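Local coordinates for mirolysin (Tannerella forsythia, PDB 6R7V), which is a zinc-dependent pappalysin-family metallopeptidase of the metzincin type, captured here as its zymogen, and probably cleaves proteins once its cysteine-switch latency is released, at residues 68-71 and 72-75; 20-23 and 24-28. The protein carries 1 engineered substitution. All coordinates share one frame; numbering follows the deposited sequence.

Interaction 1 of 2, residues 68-71 and 72-75; sequences ISQI and QVLN
I71 and N75 stand side by side one helical turn apart, their side chains pointing the same way, with I71 CG2 3.7 Å from N75 ND2. N75 CG lies anti to its carbonyl carbon (chi1 -79°), which turns the amide back along the helix until ND2 is 3.2 Å from I71 O; the backbone bond N75 N to I71 O measures 3.0 Å. On the buried flank the bent chain of Q70 carries its amide across V73, with Q70 NE2 3.8 Å from V73 CB and 4.1 Å from L74 CG. L74 CG also rests 3.5 Å from Q70 O, the carbonyl that accepts L74 N. The methyls I71 CD1 and L74 CD1 meet more loosely, at 4.5 Å. Outside partners fix both amides: Q70 OE1 accepts from G190 N and Q70 NE2 donates to G202 O, while N75 OD1 accepts from F103 N. S69 OG is hydrogen-bonded to Q66 O and R191 N. The same turns pack Q70, V73 and L74 on helix 203-212, and I71 and L74 on strand 101-105. Helix 64-77 thus backs the helix that bears zinc ligands H207 and H211, an arrangement characteristic of the metzincin catalytic domain.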
loop_
_atom_site.group_PDB
_atom_site.type_symbol
_atom_site.label_atom_id
_atom_site.label_comp_id
_atom_site.label_asym_id
_atom_site.label_seq_id
_atom_site.Cartn_x
_atom_site.Cartn_y
_atom_site.Cartn_z
ATOM N N ILE A 68 -3.606 -7.446 14.488
ATOM C CA ILE A 68 -2.382 -6.962 15.135
ATOM C C ILE A 68 -1.147 -7.513 14.393
ATOM O O ILE A 68 -0.160 -6.786 14.219
ATOM C CB ILE A 68 -2.440 -7.416 16.610
ATOM C CG1 ILE A 68 -3.517 -6.587 17.358
ATOM C CG2 ILE A 68 -1.047 -7.359 17.324
ATOM C CD1 ILE A 68 -3.912 -7.164 18.706
ATOM N N SER A 69 -1.215 -8.767 13.921
ATOM C CA SER A 69 -0.085 -9.310 13.173
ATOM C C SER A 69 0.129 -8.514 11.882
ATOM O O SER A 69 1.281 -8.335 11.491
ATOM C CB SER A 69 -0.257 -10.790 12.864
ATOM O OG SER A 69 -1.130 -11.065 11.785
ATOM N N GLN A 70 -0.935 -7.980 11.253
ATOM C CA GLN A 70 -0.725 -7.168 10.059
ATOM C C GLN A 70 -0.019 -5.855 10.383
ATOM O O GLN A 70 0.850 -5.401 9.612
ATOM C CB GLN A 70 -2.059 -6.879 9.354
ATOM C CG GLN A 70 -1.883 -6.055 8.069
ATOM C CD GLN A 70 -1.072 -6.814 7.037
ATOM O OE1 GLN A 70 -1.581 -7.746 6.423
ATOM N NE2 GLN A 70 0.171 -6.439 6.788
ATOM N N ILE A 71 -0.375 -5.239 11.517
ATOM C CA ILE A 71 0.270 -3.995 11.919
ATOM C C ILE A 71 1.746 -4.269 12.203
ATOM O O ILE A 71 2.616 -3.458 11.826
ATOM C CB ILE A 71 -0.452 -3.381 13.128
ATOM C CG1 ILE A 71 -1.936 -3.161 12.790
ATOM C CG2 ILE A 71 0.210 -2.033 13.515
ATOM C CD1 ILE A 71 -2.243 -2.280 11.516
ATOM N N GLN A 72 2.030 -5.438 12.806
ATOM C CA GLN A 72 3.422 -5.861 13.055
ATOM C C GLN A 72 4.211 -5.951 11.740
ATOM O O GLN A 72 5.328 -5.423 11.644
ATOM C CB GLN A 72 3.436 -7.216 13.754
ATOM C CG GLN A 72 4.838 -7.669 14.140
ATOM C CD GLN A 72 4.865 -9.042 14.772
ATOM O OE1 GLN A 72 3.964 -9.875 14.590
ATOM N NE2 GLN A 72 5.919 -9.309 15.525
ATOM N N VAL A 73 3.607 -6.569 10.715
ATOM C CA VAL A 73 4.275 -6.699 9.418
ATOM C C VAL A 73 4.535 -5.317 8.800
ATOM O O VAL A 73 5.639 -5.078 8.282
ATOM C CB VAL A 73 3.424 -7.574 8.468
ATOM C CG1 VAL A 73 3.940 -7.488 7.020
ATOM C CG2 VAL A 73 3.412 -9.041 8.916
ATOM N N LEU A 74 3.564 -4.388 8.865
ATOM C CA LEU A 74 3.819 -3.060 8.304
ATOM C C LEU A 74 4.981 -2.383 9.010
ATOM O O LEU A 74 5.838 -1.808 8.363
ATOM C CB LEU A 74 2.588 -2.161 8.369
ATOM C CG LEU A 74 1.354 -2.635 7.565
ATOM C CD1 LEU A 74 0.176 -1.704 7.807
ATOM C CD2 LEU A 74 1.640 -2.610 6.042
ATOM N N ASN A 75 5.043 -2.515 10.328
ATOM C CA ASN A 75 6.140 -1.910 11.087
ATOM C C ASN A 75 7.472 -2.574 10.787
ATOM O O ASN A 75 8.486 -1.880 10.801
ATOM C CB ASN A 75 5.836 -1.938 12.567
ATOM C CG ASN A 75 4.870 -0.817 12.928
ATOM O OD1 ASN A 75 5.125 0.323 12.574
ATOM N ND2 ASN A 75 3.776 -1.101 13.608
#

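Interaction 2 of 2, residues 20-23 and 24-28; sequences PLKY and QRITD
Y23 and T27 meet one turn apart, T27 OG1 lying over one face of the tyrosine ring, 3.7 Å from Y23 CE2 and displaced toward the rim. With OG1 anti to the carbonyl carbon (chi1 -57°), T27 folds its hydroxyl back and donates to Y23 O at 2.8 Å. Y23 O also takes the helical bond from T27 N, at 3.0 Å. The two donors reach it from opposite faces of its plane, so one oxygen is gripped twice and the hydroxyl is tied to the backbone instead of the ring.

R25 reaches back along the helix toward L21. Its chain bends at chi3 and crosses the leucine, bringing R25 NH2 to 3.6 Å from L21 CD2; the approach is between the guanidinium and an aliphatic branch. One guanidinium face lies above K22 CA and, farther off, L21 O, both toward its rim. R25 CG contacts L21 O as well, the acceptor for R25 N.

K22 runs out fully extended, and its aliphatic part crosses I26, K22 CG lying 3.8 Å from I26 CD1. I26 CG1 sits close to K22 O, at 3.3 Å, beside the backbone bond from I26 N. The ammonium K22 NZ stays 6.8 Å from R25 NH1 and has a long, weak ion pair with E19. Farther along, Q24 NE2 donates to D28 OD1 at 2.8 Å from above the carboxylate plane.

All of this belongs to the first turns of the surface helix 20-32. Y23 leans on M12, I15 and R16 of the preceding helix 12-18, and I26 also touches M12; on another flank K22, R25 and I26 gather on F171, in a loop following strand 165-167.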
loop_
_atom_site.group_PDB
_atom_site.type_symbol
_atom_site.label_atom_id
_atom_site.label_comp_id
_atom_site.label_asym_id
_atom_site.label_seq_id
_atom_site.Cartn_x
_atom_site.Cartn_y
_atom_site.Cartn_z
ATOM N N PRO A 20 -8.691 10.745 -19.968
ATOM C CA PRO A 20 -7.814 11.910 -20.194
ATOM C C PRO A 20 -7.676 12.880 -19.023
ATOM O O PRO A 20 -6.572 13.390 -18.837
ATOM C CB PRO A 20 -8.424 12.609 -21.409
ATOM C CG PRO A 20 -9.765 12.004 -21.598
ATOM C CD PRO A 20 -9.703 10.628 -21.039
ATOM N N LEU A 21 -8.737 13.102 -18.208
ATOM C CA LEU A 21 -8.622 13.990 -17.040
ATOM C C LEU A 21 -7.662 13.368 -16.004
ATOM O O LEU A 21 -6.823 14.066 -15.427
ATOM C CB LEU A 21 -10.005 14.284 -16.405
ATOM C CG LEU A 21 -10.025 15.037 -15.035
ATOM C CD1 LEU A 21 -9.341 16.422 -15.103
ATOM C CD2 LEU A 21 -11.449 15.192 -14.513
ATOM N N LYS A 22 -7.753 12.049 -15.803
ATOM C CA LYS A 22 -6.864 11.351 -14.866
ATOM C C LYS A 22 -5.408 11.404 -15.357
ATOM O O LYS A 22 -4.497 11.647 -14.550
ATOM C CB LYS A 22 -7.332 9.905 -14.692
ATOM C CG LYS A 22 -6.573 9.144 -13.618
ATOM C CD LYS A 22 -7.226 7.788 -13.379
ATOM C CE LYS A 22 -6.400 6.869 -12.520
ATOM N NZ LYS A 22 -7.129 5.608 -12.206
ATOM N N TYR A 23 -5.193 11.265 -16.672
ATOM C CA TYR A 23 -3.862 11.345 -17.274
ATOM C C TYR A 23 -3.242 12.714 -16.981
ATOM O O TYR A 23 -2.066 12.794 -16.598
ATOM C CB TYR A 23 -3.949 11.109 -18.800
ATOM C CG TYR A 23 -2.596 11.162 -19.472
ATOM C CD1 TYR A 23 -1.706 10.089 -19.380
ATOM C CD2 TYR A 23 -2.158 12.318 -20.110
ATOM C CE1 TYR A 23 -0.444 10.144 -19.977
ATOM C CE2 TYR A 23 -0.895 12.390 -20.689
ATOM C CZ TYR A 23 -0.037 11.305 -20.613
ATOM O OH TYR A 23 1.204 11.377 -21.206
ATOM N N GLN A 24 -4.026 13.796 -17.183
ATOM C CA GLN A 24 -3.552 15.158 -16.916
ATOM C C GLN A 24 -3.184 15.287 -15.427
ATOM O O GLN A 24 -2.112 15.817 -15.128
ATOM C CB GLN A 24 -4.610 16.200 -17.321
ATOM C CG GLN A 24 -4.213 17.654 -17.062
ATOM C CD GLN A 24 -3.102 18.114 -17.972
ATOM O OE1 GLN A 24 -3.249 18.179 -19.196
ATOM N NE2 GLN A 24 -1.967 18.436 -17.390
ATOM N N ARG A 25 -4.049 14.799 -14.510
ATOM C CA ARG A 25 -3.831 14.876 -13.062
ATOM C C ARG A 25 -2.571 14.145 -12.646
ATOM O O ARG A 25 -1.816 14.654 -11.818
ATOM C CB ARG A 25 -5.022 14.313 -12.280
ATOM C CG ARG A 25 -6.196 15.277 -12.171
ATOM C CD ARG A 25 -7.116 14.873 -11.027
ATOM N NE ARG A 25 -8.448 14.487 -11.498
ATOM C CZ ARG A 25 -8.895 13.236 -11.557
ATOM N NH1 ARG A 25 -8.127 12.228 -11.160
ATOM N NH2 ARG A 25 -10.117 12.983 -12.002
ATOM N N ILE A 26 -2.325 12.963 -13.216
ATOM C CA ILE A 26 -1.127 12.199 -12.860
ATOM C C ILE A 26 0.120 12.908 -13.386
ATOM O O ILE A 26 1.106 13.038 -12.656
ATOM C CB ILE A 26 -1.228 10.743 -13.373
ATOM C CG1 ILE A 26 -2.345 9.968 -12.654
ATOM C CG2 ILE A 26 0.115 10.023 -13.220
ATOM C CD1 ILE A 26 -2.828 8.700 -13.430
ATOM N N THR A 27 0.069 13.393 -14.640
ATOM C CA THR A 27 1.198 14.111 -15.227
ATOM C C THR A 27 1.515 15.361 -14.413
ATOM O O THR A 27 2.699 15.606 -14.177
ATOM C CB THR A 27 0.892 14.449 -16.689
ATOM O OG1 THR A 27 0.601 13.231 -17.370
ATOM C CG2 THR A 27 2.038 15.170 -17.398
ATOM N N ASP A 28 0.485 16.132 -13.971
ATOM C CA ASP A 28 0.682 17.350 -13.165
ATOM C C ASP A 28 1.348 16.985 -11.850
ATOM O O ASP A 28 2.308 17.627 -11.429
ATOM C CB ASP A 28 -0.644 18.082 -12.862
ATOM C CG ASP A 28 -1.368 18.736 -14.020
ATOM O OD1 ASP A 28 -0.701 19.094 -15.012
ATOM O OD2 ASP A 28 -2.598 18.924 -13.914
#

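How the interactions relate
Both contacts are short-range pairings within single helices, and interaction 2 precedes interaction 1 along the chain: residues 20-28 lie on helix 20-32, residues 68-75 on helix 64-77, with strand 45-55 between them. They sit on opposite sides of the chain's centre, their own centres 34 Å apart and their nearest atoms about 22 Å apart, without touching. Interaction 1 is the more buried, against zinc-ligand helix 203-212 and strand 101-105 of the mixed sheet; interaction 2 lies at the surface, on helix 12-18 and loop residues F171 and R216. C6, near the N-terminus, ligates the zinc, consistent with the cysteine-switch latency of the zymogen, and helix 20-32 follows it in sequence.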